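Local coordinates for periplasmic binding protein (Veillonella parvula, PDB 4N01) that probably binds a solute in the periplasm for uptake by a transporter, as a two-lobed periplasmic binding protein with an alpha/beta fold, at residues T42-S47 with M172-E177; D265-A270 with T299-G304. One frame throughout, in Å; residues are numbered along the deposited sequence. Where two conformers were deposited one is given.

Contact 1: T42-S47 with M172-E177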
loop_
_atom_site.group_PDB
_atom_site.type_symbol
_atom_site.label_atom_id
_atom_site.label_comp_id
_atom_site.label_asym_id
_atom_site.label_seq_id
_atom_site.Cartn_x
_atom_site.Cartn_y
_atom_site.Cartn_z
ATOM N N THR A 42 -21.136 7.258 21.869
ATOM C CA THR A 42 -20.180 8.311 21.556
ATOM C C THR A 42 -19.930 8.402 20.048
ATOM O O THR A 42 -20.258 7.481 19.298
ATOM C CB THR A 42 -18.843 8.108 22.299
ATOM O OG1 THR A 42 -19.073 7.399 23.525
ATOM C CG2 THR A 42 -18.225 9.449 22.615
ATOM N N SER A 43 -19.381 9.527 19.605
ATOM C CA SER A 43 -19.043 9.705 18.204
ATOM C C SER A 43 -17.679 9.093 17.935
ATOM O O SER A 43 -16.864 8.935 18.847
ATOM C CB SER A 43 -18.995 11.192 17.848
ATOM O OG SER A 43 -20.283 11.775 17.885
ATOM N N VAL A 44 -17.439 8.753 16.678
ATOM C CA VAL A 44 -16.116 8.393 16.219
ATOM C C VAL A 44 -15.600 9.651 15.534
ATOM O O VAL A 44 -16.247 10.184 14.633
ATOM C CB VAL A 44 -16.172 7.206 15.248
ATOM C CG1 VAL A 44 -14.786 6.899 14.677
ATOM C CG2 VAL A 44 -16.739 5.985 15.970
ATOM N N THR A 45 -14.465 10.160 15.997
ATOM C CA THR A 45 -13.981 11.456 15.528
ATOM C C THR A 45 -12.566 11.370 14.972
ATOM O O THR A 45 -11.771 10.510 15.371
ATOM C CB THR A 45 -14.011 12.505 16.652
ATOM O OG1 THR A 45 -13.118 12.109 17.703
ATOM C CG2 THR A 45 -15.427 12.657 17.215
ATOM N N TRP A 46 -12.252 12.264 14.041
ATOM C CA TRP A 46 -10.907 12.327 13.474
ATOM C C TRP A 46 -10.716 13.669 12.783
ATOM O O TRP A 46 -11.668 14.438 12.664
ATOM C CB TRP A 46 -10.654 11.163 12.503
ATOM C CG TRP A 46 -11.382 11.251 11.181
ATOM C CD1 TRP A 46 -10.876 11.720 9.994
ATOM C CD2 TRP A 46 -12.728 10.838 10.903
ATOM N NE1 TRP A 46 -11.825 11.631 9.005
ATOM C CE2 TRP A 46 -12.975 11.088 9.536
ATOM C CE3 TRP A 46 -13.758 10.275 11.679
ATOM C CZ2 TRP A 46 -14.193 10.795 8.922
ATOM C CZ3 TRP A 46 -14.980 9.989 11.073
ATOM C CH2 TRP A 46 -15.188 10.255 9.707
ATOM N N SER A 47 -9.489 13.948 12.345
ATOM C CA SER A 47 -9.171 15.189 11.636
ATOM C C SER A 47 -8.360 14.903 10.377
ATOM O O SER A 47 -7.578 13.949 10.337
ATOM C CB SER A 47 -8.336 16.128 12.525
ATOM O OG SER A 47 -9.060 16.531 13.674
HETATM N N MSE A 172 -6.997 0.125 10.112
HETATM C CA MSE A 172 -8.074 -0.838 9.898
HETATM C C MSE A 172 -9.060 -0.802 11.059
HETATM O O MSE A 172 -10.269 -0.876 10.856
HETATM C CB MSE A 172 -7.521 -2.250 9.700
HETATM C CG MSE A 172 -6.939 -2.474 8.296
HETATM SE SE MSE A 172 -8.363 -2.530 6.940
HETATM C CE MSE A 172 -8.811 -4.410 7.063
ATOM N N ILE A 173 -8.536 -0.682 12.278
ATOM C CA ILE A 173 -9.394 -0.594 13.456
ATOM C C ILE A 173 -10.260 0.664 13.412
ATOM O O ILE A 173 -11.470 0.613 13.670
ATOM C CB ILE A 173 -8.574 -0.601 14.758
ATOM C CG1 ILE A 173 -7.759 -1.895 14.857
ATOM C CG2 ILE A 173 -9.486 -0.469 15.967
ATOM C CD1 ILE A 173 -8.610 -3.135 15.056
ATOM N N LYS A 174 -9.634 1.790 13.072
ATOM C CA LYS A 174 -10.341 3.069 12.966
ATOM C C LYS A 174 -11.425 3.020 11.893
ATOM O O LYS A 174 -12.549 3.497 12.097
ATOM C CB LYS A 174 -9.347 4.189 12.630
ATOM C CG LYS A 174 -9.936 5.592 12.715
ATOM C CD LYS A 174 -10.297 5.969 14.156
ATOM C CE LYS A 174 -10.652 7.443 14.239
ATOM N NZ LYS A 174 -10.960 7.854 15.630
ATOM N N LEU A 175 -11.081 2.459 10.740
ATOM C CA LEU A 175 -12.059 2.304 9.658
ATOM C C LEU A 175 -13.222 1.458 10.150
ATOM O O LEU A 175 -14.396 1.793 9.924
ATOM C CB LEU A 175 -11.406 1.661 8.427
ATOM C CG LEU A 175 -12.274 1.424 7.185
ATOM C CD1 LEU A 175 -12.911 2.709 6.682
ATOM C CD2 LEU A 175 -11.425 0.801 6.086
ATOM N N GLY A 176 -12.888 0.373 10.847
ATOM C CA GLY A 176 -13.886 -0.470 11.483
ATOM C C GLY A 176 -14.780 0.313 12.430
ATOM O O GLY A 176 -16.001 0.166 12.387
ATOM N N GLU A 177 -14.186 1.144 13.288
ATOM C CA GLU A 177 -14.978 1.944 14.219
ATOM C C GLU A 177 -15.922 2.895 13.474
ATOM O O GLU A 177 -17.089 3.032 13.840
ATOM C CB GLU A 177 -14.062 2.718 15.171
ATOM C CG GLU A 177 -13.304 1.814 16.141
ATOM C CD GLU A 177 -12.232 2.542 16.941
ATOM O OE1 GLU A 177 -11.692 3.565 16.451
ATOM O OE2 GLU A 177 -11.912 2.082 18.061
#
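Lys174 reaches out from helix 165-178 to the first strand of a beta hairpin, where it meets Val44, Thr45 and Trp46. The hairpin, strands 44-50 and 53-59, is an antiparallel addition to the N-terminal lobe of the alpha/beta fold. Strand 44-47 and helix 172-177 cross at -127°, and their axes come no nearer than 9.5 Å. Lys174 spans the gap with its long chain. It starts with CG anti to its backbone N (chi1 -171°) and is bent at chi2. Lys174 NZ gives a hydrogen bond of 2.8 Å to Thr45 O, tilted 26° from the carbonyl plane. Lys174 CE is packed as well, 4.1 Å from Trp46 CB. Val44 and Lys174 run past one another, pointing opposite ways, and Val44 CG1 lies 4.1 Å from Lys174 NZ. Val44 is also packed against the helix backbone, for its CG2 rests 3.7 Å from Glu177 O. Glu177 CB is 4.3 Å from Val44 CG1. The indole of Trp46 is buried deeper in the lobe. There its NE1 is hydrogen-bonded to Ile152 O, and its ring meets Trp153 edge-to-face. An alanine in place of Lys174 would probably leave Thr45 O without its ammonium donor and open a gap beside Val44 CG1 and Trp46 CB. The other side of the contact is looser. Thr45 is exposed, and its CB points away from the helix. Its side chain lies about 4 Å from a bound sodium ion. The carboxylate of Glu177 has little to do with the strand, and its OE2 makes a long, weak ion pair with Lys182 NZ.

Contact 2: D265-A270 with T299-G304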
loop_
_atom_site.group_PDB
_atom_site.type_symbol
_atom_site.label_atom_id
_atom_site.label_comp_id
_atom_site.label_asym_id
_atom_site.label_seq_id
_atom_site.Cartn_x
_atom_site.Cartn_y
_atom_site.Cartn_z
ATOM N N ASP A 265 21.771 -7.837 -1.398
ATOM C CA ASP A 265 21.650 -9.290 -1.586
ATOM C C ASP A 265 20.503 -9.654 -2.532
ATOM O O ASP A 265 20.598 -10.624 -3.289
ATOM C CB ASP A 265 21.391 -9.961 -0.225
ATOM C CG ASP A 265 22.560 -9.804 0.729
ATOM O OD1 ASP A 265 23.686 -10.148 0.327
ATOM O OD2 ASP A 265 22.360 -9.316 1.871
ATOM N N TYR A 266 19.412 -8.891 -2.465
ATOM C CA TYR A 266 18.225 -9.159 -3.291
ATOM C C TYR A 266 17.737 -7.874 -3.922
ATOM O O TYR A 266 17.856 -6.803 -3.332
ATOM C CB TYR A 266 17.084 -9.795 -2.462
ATOM C CG TYR A 266 17.440 -11.170 -1.975
ATOM C CD1 TYR A 266 16.996 -12.305 -2.641
ATOM C CD2 TYR A 266 18.267 -11.337 -0.877
ATOM C CE1 TYR A 266 17.356 -13.576 -2.215
ATOM C CE2 TYR A 266 18.643 -12.593 -0.446
ATOM C CZ TYR A 266 18.187 -13.708 -1.120
ATOM O OH TYR A 266 18.572 -14.948 -0.690
ATOM N N ILE A 267 17.197 -7.978 -5.128
ATOM C CA ILE A 267 16.525 -6.852 -5.753
ATOM C C ILE A 267 15.042 -7.182 -5.912
ATOM O O ILE A 267 14.668 -8.155 -6.575
ATOM C CB ILE A 267 17.143 -6.505 -7.136
ATOM C CG1 ILE A 267 18.554 -5.930 -6.954
ATOM C CG2 ILE A 267 16.258 -5.495 -7.867
ATOM C CD1 ILE A 267 19.370 -5.918 -8.239
ATOM N N ILE A 268 14.192 -6.383 -5.275
ATOM C CA ILE A 268 12.764 -6.620 -5.310
ATOM C C ILE A 268 12.180 -5.705 -6.369
ATOM O O ILE A 268 12.349 -4.489 -6.313
ATOM C CB ILE A 268 12.127 -6.306 -3.934
ATOM C CG1 ILE A 268 12.676 -7.261 -2.865
ATOM C CG2 ILE A 268 10.611 -6.408 -4.004
ATOM C CD1 ILE A 268 12.399 -6.794 -1.408
ATOM N N ILE A 269 11.477 -6.291 -7.328
ATOM C CA ILE A 269 11.062 -5.574 -8.520
ATOM C C ILE A 269 9.545 -5.478 -8.573
ATOM O O ILE A 269 8.849 -6.498 -8.522
ATOM C CB ILE A 269 11.534 -6.328 -9.783
ATOM C CG1 ILE A 269 13.072 -6.304 -9.872
ATOM C CG2 ILE A 269 10.867 -5.757 -11.044
ATOM C CD1 ILE A 269 13.619 -7.146 -11.024
ATOM N N ALA A 270 9.028 -4.260 -8.692
ATOM C CA ALA A 270 7.585 -4.069 -8.818
ATOM C C ALA A 270 7.118 -4.409 -10.234
ATOM O O ALA A 270 7.617 -3.862 -11.220
ATOM C CB ALA A 270 7.191 -2.635 -8.450
ATOM N N THR A 299 25.929 -8.159 -5.779
ATOM C CA THR A 299 25.634 -9.523 -5.328
ATOM C C THR A 299 24.304 -10.074 -5.859
ATOM O O THR A 299 24.270 -11.163 -6.428
ATOM C CB THR A 299 25.637 -9.601 -3.794
ATOM O OG1 THR A 299 26.957 -9.313 -3.325
ATOM C CG2 THR A 299 25.237 -10.986 -3.330
ATOM N N ALA A 300 23.222 -9.322 -5.675
ATOM C CA ALA A 300 21.919 -9.723 -6.201
ATOM C C ALA A 300 21.960 -10.047 -7.699
ATOM O O ALA A 300 21.329 -11.004 -8.160
ATOM C CB ALA A 300 20.876 -8.635 -5.915
ATOM N N VAL A 301 22.700 -9.256 -8.464
ATOM C CA VAL A 301 22.773 -9.485 -9.898
ATOM C C VAL A 301 23.564 -10.749 -10.216
ATOM O O VAL A 301 23.123 -11.576 -11.022
ATOM C CB VAL A 301 23.393 -8.265 -10.624
ATOM C CG1 VAL A 301 23.536 -8.547 -12.111
ATOM C CG2 VAL A 301 22.526 -7.024 -10.399
ATOM N N LYS A 302 24.719 -10.911 -9.575
ATOM C CA LYS A 302 25.567 -12.072 -9.827
ATOM C C LYS A 302 24.858 -13.358 -9.446
ATOM O O LYS A 302 25.024 -14.375 -10.107
ATOM C CB LYS A 302 26.882 -11.984 -9.036
ATOM C CG LYS A 302 27.846 -10.907 -9.520
ATOM C CD LYS A 302 29.212 -11.020 -8.832
ATOM C CE LYS A 302 29.142 -10.633 -7.362
ATOM N NZ LYS A 302 30.505 -10.551 -6.752
ATOM N N GLU A 303 24.082 -13.316 -8.365
ATOM C CA GLU A 303 23.426 -14.525 -7.853
ATOM C C GLU A 303 22.006 -14.715 -8.389
ATOM O O GLU A 303 21.354 -15.711 -8.086
ATOM C CB GLU A 303 23.424 -14.526 -6.309
ATOM C CG GLU A 303 24.839 -14.635 -5.743
ATOM C CD GLU A 303 24.901 -14.511 -4.234
ATOM O OE1 GLU A 303 23.858 -14.216 -3.604
ATOM O OE2 GLU A 303 26.003 -14.714 -3.673
ATOM N N GLY A 304 21.531 -13.759 -9.180
ATOM C CA GLY A 304 20.202 -13.852 -9.770
ATOM C C GLY A 304 19.097 -13.766 -8.735
ATOM O O GLY A 304 18.060 -14.417 -8.845
HETATM O O HOH W 1 22.987 -13.065 -1.219
#
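Ile267 holds CG1 anti to its own carbonyl carbon (chi1 -69°), 3.7 Å from Ala300 CB. Ile267 CD1 then runs on anti to CA (chi2 164°) and comes within 4.0 Å of Val301 CG2. These apolar groups join strand 266-270 to the short helix 299-303. That helix lies on the beta-alpha-beta crossover from this strand to its parallel neighbour, strand 306-309, in the C-terminal lobe. The methyl of Ala300 also presses on the backbone, with CB 3.3 Å from Asp265 O. Ala300 CA makes a CA-H...O contact with the same oxygen, with an angle of 123° at the hydrogen. Outside the apolar patch, Asp265 runs alongside Thr299 in the same direction, with OD1 near Thr299 CG2. Asp265 OD2 accepts a hydrogen bond from Arg210 N. A water donates to Glu303 OE1 at 2.8 Å and, weakly, to Asp265 OD1 at 3.4 Å. Gly304, with positive phi, forms a Schellman motif after the last turn. Asp265 O is buried with no hydrogen-bond donor in the model, and the CA-H...O contact is likely to be a small compensation. The carboxylates of Asp265 and Glu303 would probably repel, and the water between them may ease this.

Overall arrangement
From the N terminus the chain forms the hairpin of strands 44-50 and 53-59. It then builds the five-stranded parallel sheet of the first lobe. Contact 1 closes this long loop by bringing helix 165-178 back to the hairpin. Helix 182-203 follows and leads to the second lobe, with its four-stranded parallel sheet. There contact 2 closes a much shorter loop, which contains helix 280-290. The two contacts come in series, so they neither nest nor cross. The centres of contact 1 and contact 2 are about 41 Å apart, on opposite sides of the chain's centre. Contact 1 ties the hairpin to the first lobe, and contact 2 joins neighbouring elements within the second.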